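PDB 4Z0P: NAD-dependent dehydrogenase from Rhizobium meliloti, which reduces glyoxylate and hydroxypyruvate with NADPH, as a member of the D-2-hydroxyacid dehydrogenase family. Local coordinates for residues E122-A125 against W130-L133; S134-A139 against N222-A227. All coordinates share one frame; numbering follows the deposited sequence.

Contact 1. Residues E122-A125 against W130-L133. With OXD (oxalic acid), chain D.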
# COMPACT_ATOMS: atom_id res chain seq x y z
N GLU A 122 4.88 -14.39 3.76
CA GLU A 122 4.48 -15.39 2.76
C GLU A 122 5.29 -16.67 2.88
O GLU A 122 4.74 -17.76 2.71
CB GLU A 122 4.59 -14.84 1.34
CG GLU A 122 3.56 -13.75 1.02
CD GLU A 122 2.15 -14.29 0.99
OE1 GLU A 122 1.92 -15.23 0.22
OE2 GLU A 122 1.30 -13.82 1.77
N ALA A 123 6.58 -16.55 3.19
CA ALA A 123 7.43 -17.74 3.39
C ALA A 123 6.96 -18.53 4.61
O ALA A 123 6.90 -19.76 4.59
CB ALA A 123 8.90 -17.34 3.53
N LEU A 124 6.59 -17.81 5.66
CA LEU A 124 6.00 -18.46 6.85
C LEU A 124 4.69 -19.15 6.51
O LEU A 124 4.48 -20.33 6.88
CB LEU A 124 5.81 -17.45 7.96
CG LEU A 124 7.10 -16.96 8.63
CD1 LEU A 124 6.85 -15.65 9.36
CD2 LEU A 124 7.68 -18.01 9.58
N ALA A 125 3.83 -18.48 5.75
CA ALA A 125 2.57 -19.07 5.35
C ALA A 125 2.76 -20.35 4.51
O ALA A 125 2.03 -21.32 4.69
CB ALA A 125 1.71 -18.05 4.61
N TRP A 130 2.77 -20.00 11.99
CA TRP A 130 2.31 -18.74 12.57
C TRP A 130 3.46 -18.17 13.38
O TRP A 130 3.87 -18.74 14.39
CB TRP A 130 1.15 -19.05 13.51
CG TRP A 130 0.53 -17.89 14.25
CD1 TRP A 130 0.99 -17.29 15.40
CD2 TRP A 130 -0.69 -17.25 13.92
NE1 TRP A 130 0.11 -16.32 15.81
CE2 TRP A 130 -0.94 -16.28 14.92
CE3 TRP A 130 -1.62 -17.40 12.86
CZ2 TRP A 130 -2.07 -15.46 14.90
CZ3 TRP A 130 -2.75 -16.57 12.85
CH2 TRP A 130 -2.97 -15.63 13.85
N ARG A 131 3.97 -17.02 12.95
CA ARG A 131 5.03 -16.35 13.67
C ARG A 131 4.98 -14.86 13.47
O ARG A 131 5.21 -14.38 12.37
CB ARG A 131 6.41 -16.88 13.20
CG ARG A 131 7.57 -16.34 13.96
CD ARG A 131 8.90 -16.90 13.43
NE ARG A 131 10.02 -16.09 13.90
CZ ARG A 131 11.18 -15.92 13.25
NH1 ARG A 131 12.11 -15.15 13.80
NH2 ARG A 131 11.42 -16.50 12.07
N ASP A 132 4.81 -14.13 14.56
CA ASP A 132 4.84 -12.66 14.54
C ASP A 132 6.28 -12.19 14.49
O ASP A 132 7.12 -12.70 15.22
CB ASP A 132 4.18 -12.10 15.80
CG ASP A 132 2.71 -12.45 15.88
OD1 ASP A 132 2.20 -13.00 14.89
OD2 ASP A 132 2.06 -12.19 16.92
N LEU A 133 6.56 -11.20 13.63
CA LEU A 133 7.89 -10.64 13.51
C LEU A 133 7.92 -9.24 14.10
O LEU A 133 6.94 -8.50 14.02
CB LEU A 133 8.29 -10.54 12.03
CG LEU A 133 8.20 -11.87 11.28
CD1 LEU A 133 8.46 -11.62 9.80
CD2 LEU A 133 9.16 -12.89 11.86
C1 OXD D . 2.62 -13.20 -2.82
C2 OXD D . 4.03 -12.86 -2.73
O3 OXD D . 2.28 -14.20 -3.47
O4 OXD D . 4.36 -11.67 -2.85
O5 OXD D . 1.79 -12.47 -2.24
O6 OXD D . 4.86 -13.76 -2.53
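L124, on helix 118-126, meets R131 on the extended chain that runs on from the helix, a helix and the loop that follows it in the coenzyme domain of the D-2-hydroxyacid dehydrogenase fold. The backbones come nearest at L124 and W130, with CA atoms 6.8 Å apart, and no hydrogen bond joins them. Packing therefore falls to L124. Its CG stands beside the backbone N (chi1 -71°), sending the two methyls across to R131: CD1 rests 3.7 Å from R131 O, a buried carbonyl oxygen for which the model offers no partner, and CD2 lies 4.0 Å from R131 CB. L133 closes the group more loosely, CD1 to CD1 of L124 at 4.4 Å. E122 faces elsewhere. A bend at chi2 (-67°) turns its carboxylate to an oxalate that H118 and R119 of both subunits hydrogen-bond, with E122 CD 3.7 Å from oxalate O5, while its OE1 makes a salt bridge to R119 of the second subunit. With an alanine in place of E122, R119 NH2 of the second subunit would probably lose its salt-bridge partner, and a gap would open beside the oxalate. Within the extended segment, CD2 of L133 sits 3.8 Å above the R131 guanidinium plane, over its centre.

Contact 2. Residues S134-A139 against N222-A227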
# COMPACT_ATOMS: atom_id res chain seq x y z
N SER A 134 9.06 -8.87 14.65
CA SER A 134 9.24 -7.50 15.11
C SER A 134 9.06 -6.57 13.92
O SER A 134 9.56 -6.84 12.83
CB SER A 134 10.60 -7.31 15.79
OG SER A 134 10.54 -7.77 17.12
N GLN A 135 8.35 -5.46 14.13
CA GLN A 135 7.86 -4.66 13.01
C GLN A 135 8.04 -3.16 13.20
O GLN A 135 7.44 -2.56 14.10
CB GLN A 135 6.37 -4.99 12.82
CG GLN A 135 5.69 -4.23 11.69
CD GLN A 135 6.29 -4.56 10.36
OE1 GLN A 135 6.22 -5.71 9.92
NE2 GLN A 135 6.93 -3.59 9.72
N PRO A 136 8.84 -2.53 12.35
CA PRO A 136 8.92 -1.06 12.38
C PRO A 136 7.66 -0.41 11.84
O PRO A 136 6.89 -1.03 11.10
CB PRO A 136 10.10 -0.76 11.46
CG PRO A 136 10.17 -1.92 10.56
CD PRO A 136 9.79 -3.10 11.38
N GLU A 137 7.44 0.84 12.21
CA GLU A 137 6.38 1.62 11.60
C GLU A 137 6.99 2.39 10.42
O GLU A 137 8.24 2.50 10.30
CB GLU A 137 5.71 2.56 12.60
CG GLU A 137 6.59 3.66 13.16
CD GLU A 137 5.85 4.66 14.03
OE1 GLU A 137 4.90 5.29 13.55
OE2 GLU A 137 6.26 4.84 15.19
N ALA A 138 6.14 2.94 9.57
CA ALA A 138 6.63 3.68 8.41
C ALA A 138 7.60 4.80 8.75
O ALA A 138 8.59 5.02 8.05
CB ALA A 138 5.46 4.22 7.60
N ALA A 139 7.33 5.50 9.86
CA ALA A 139 8.18 6.62 10.28
C ALA A 139 9.62 6.22 10.62
O ALA A 139 10.51 7.06 10.64
CB ALA A 139 7.54 7.35 11.47
N ASN A 222 21.54 1.85 8.18
CA ASN A 222 21.14 2.22 9.54
C ASN A 222 19.66 2.08 9.81
O ASN A 222 19.21 2.38 10.91
CB ASN A 222 21.59 3.66 9.82
CG ASN A 222 23.10 3.80 9.84
OD1 ASN A 222 23.79 2.92 10.33
ND2 ASN A 222 23.62 4.89 9.29
N GLY A 223 18.89 1.64 8.80
CA GLY A 223 17.46 1.51 8.95
C GLY A 223 17.09 0.23 9.68
O GLY A 223 17.97 -0.55 10.04
N PRO A 224 15.79 0.01 9.86
CA PRO A 224 15.33 -1.08 10.74
C PRO A 224 15.65 -2.47 10.23
O PRO A 224 15.66 -3.40 11.01
CB PRO A 224 13.81 -0.86 10.86
CG PRO A 224 13.45 0.22 9.91
CD PRO A 224 14.69 0.87 9.38
N PHE A 225 15.92 -2.62 8.93
CA PHE A 225 16.25 -3.92 8.37
C PHE A 225 17.75 -4.10 8.17
O PHE A 225 18.19 -5.17 7.78
CB PHE A 225 15.53 -4.09 7.04
CG PHE A 225 14.04 -3.93 7.17
CD1 PHE A 225 13.32 -4.85 7.90
CD2 PHE A 225 13.39 -2.84 6.62
CE1 PHE A 225 11.93 -4.70 8.05
CE2 PHE A 225 12.03 -2.68 6.77
CZ PHE A 225 11.30 -3.61 7.48
N GLY A 226 18.53 -3.06 8.42
CA GLY A 226 19.99 -3.15 8.28
C GLY A 226 20.53 -3.23 6.86
O GLY A 226 21.72 -3.43 6.67
N ALA A 227 19.65 -3.08 5.87
CA ALA A 227 20.03 -3.18 4.48
C ALA A 227 18.96 -2.46 3.66
O ALA A 227 17.79 -2.55 3.96
CB ALA A 227 20.10 -4.65 4.04
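P136 fits its ring against both P224 and F225, so that one proline meets two differently turned rings. The segments are loops of the Rossmann-type coenzyme domain: residues 134-139 lead toward strand 142-146, while the loop 222-227 leads toward strand 229-232, next but one to it in the parallel sheet. P224 and F225 are the two central residues of a type I beta turn from G223 to G226, closed by G226 N to G223 O at 3.0 Å, and the turn presents both side chains to P136. The two proline rings approach at a slant, CB of P136 lying 3.8 Å from CB of P224. F225 comes at about a right angle to P136. With its CG beside the backbone N (chi1 -56°), the end of the phenyl comes over to P136, its CZ 3.7 Å from P136 CG, an oblique approach to the ring. P136 CG thus serves both neighbours, being also 3.8 Å from P224 CB. The contact is wholly apolar and lies at the surface; P136 also packs on L115 of helix 97-115, and P224 on V141. Nearby, S134, Q135 and A138 hydrogen-bond to E18, R102 and E105 of the second subunit. The amide of Q135 is pinned by several bonds: OE1 accepts from Q117, and NE2 serves both L115 O and P136 O. Curled by chi2 of 63°, the chain brings NE2 to 2.9 Å from P136 O, in the carbonyl plane and on a lone pair, with a nearly straight N-H...O angle of 171°.

Overall arrangement
Contacts 1 and 2 follow one another along a single run of chain: residues 130-133 of contact 1 pass directly into 134-139 of contact 2, and the two centres lie about 17 Å apart. The first contact is local, joining a helix to the chain just after it, whereas the second bridges more than 80 residues to another loop of the same domain. Both border the second subunit and lie far out, their centres about 32 Å and 26 Å from that of the chain. Neither contains residues of the pocket where W54, R235 and H283 surround another oxalate; the oxalate beside contact 1 belongs instead to the subunit interface, where H118 and R119 of both subunits bind it and E122 meets Y279 of the second subunit.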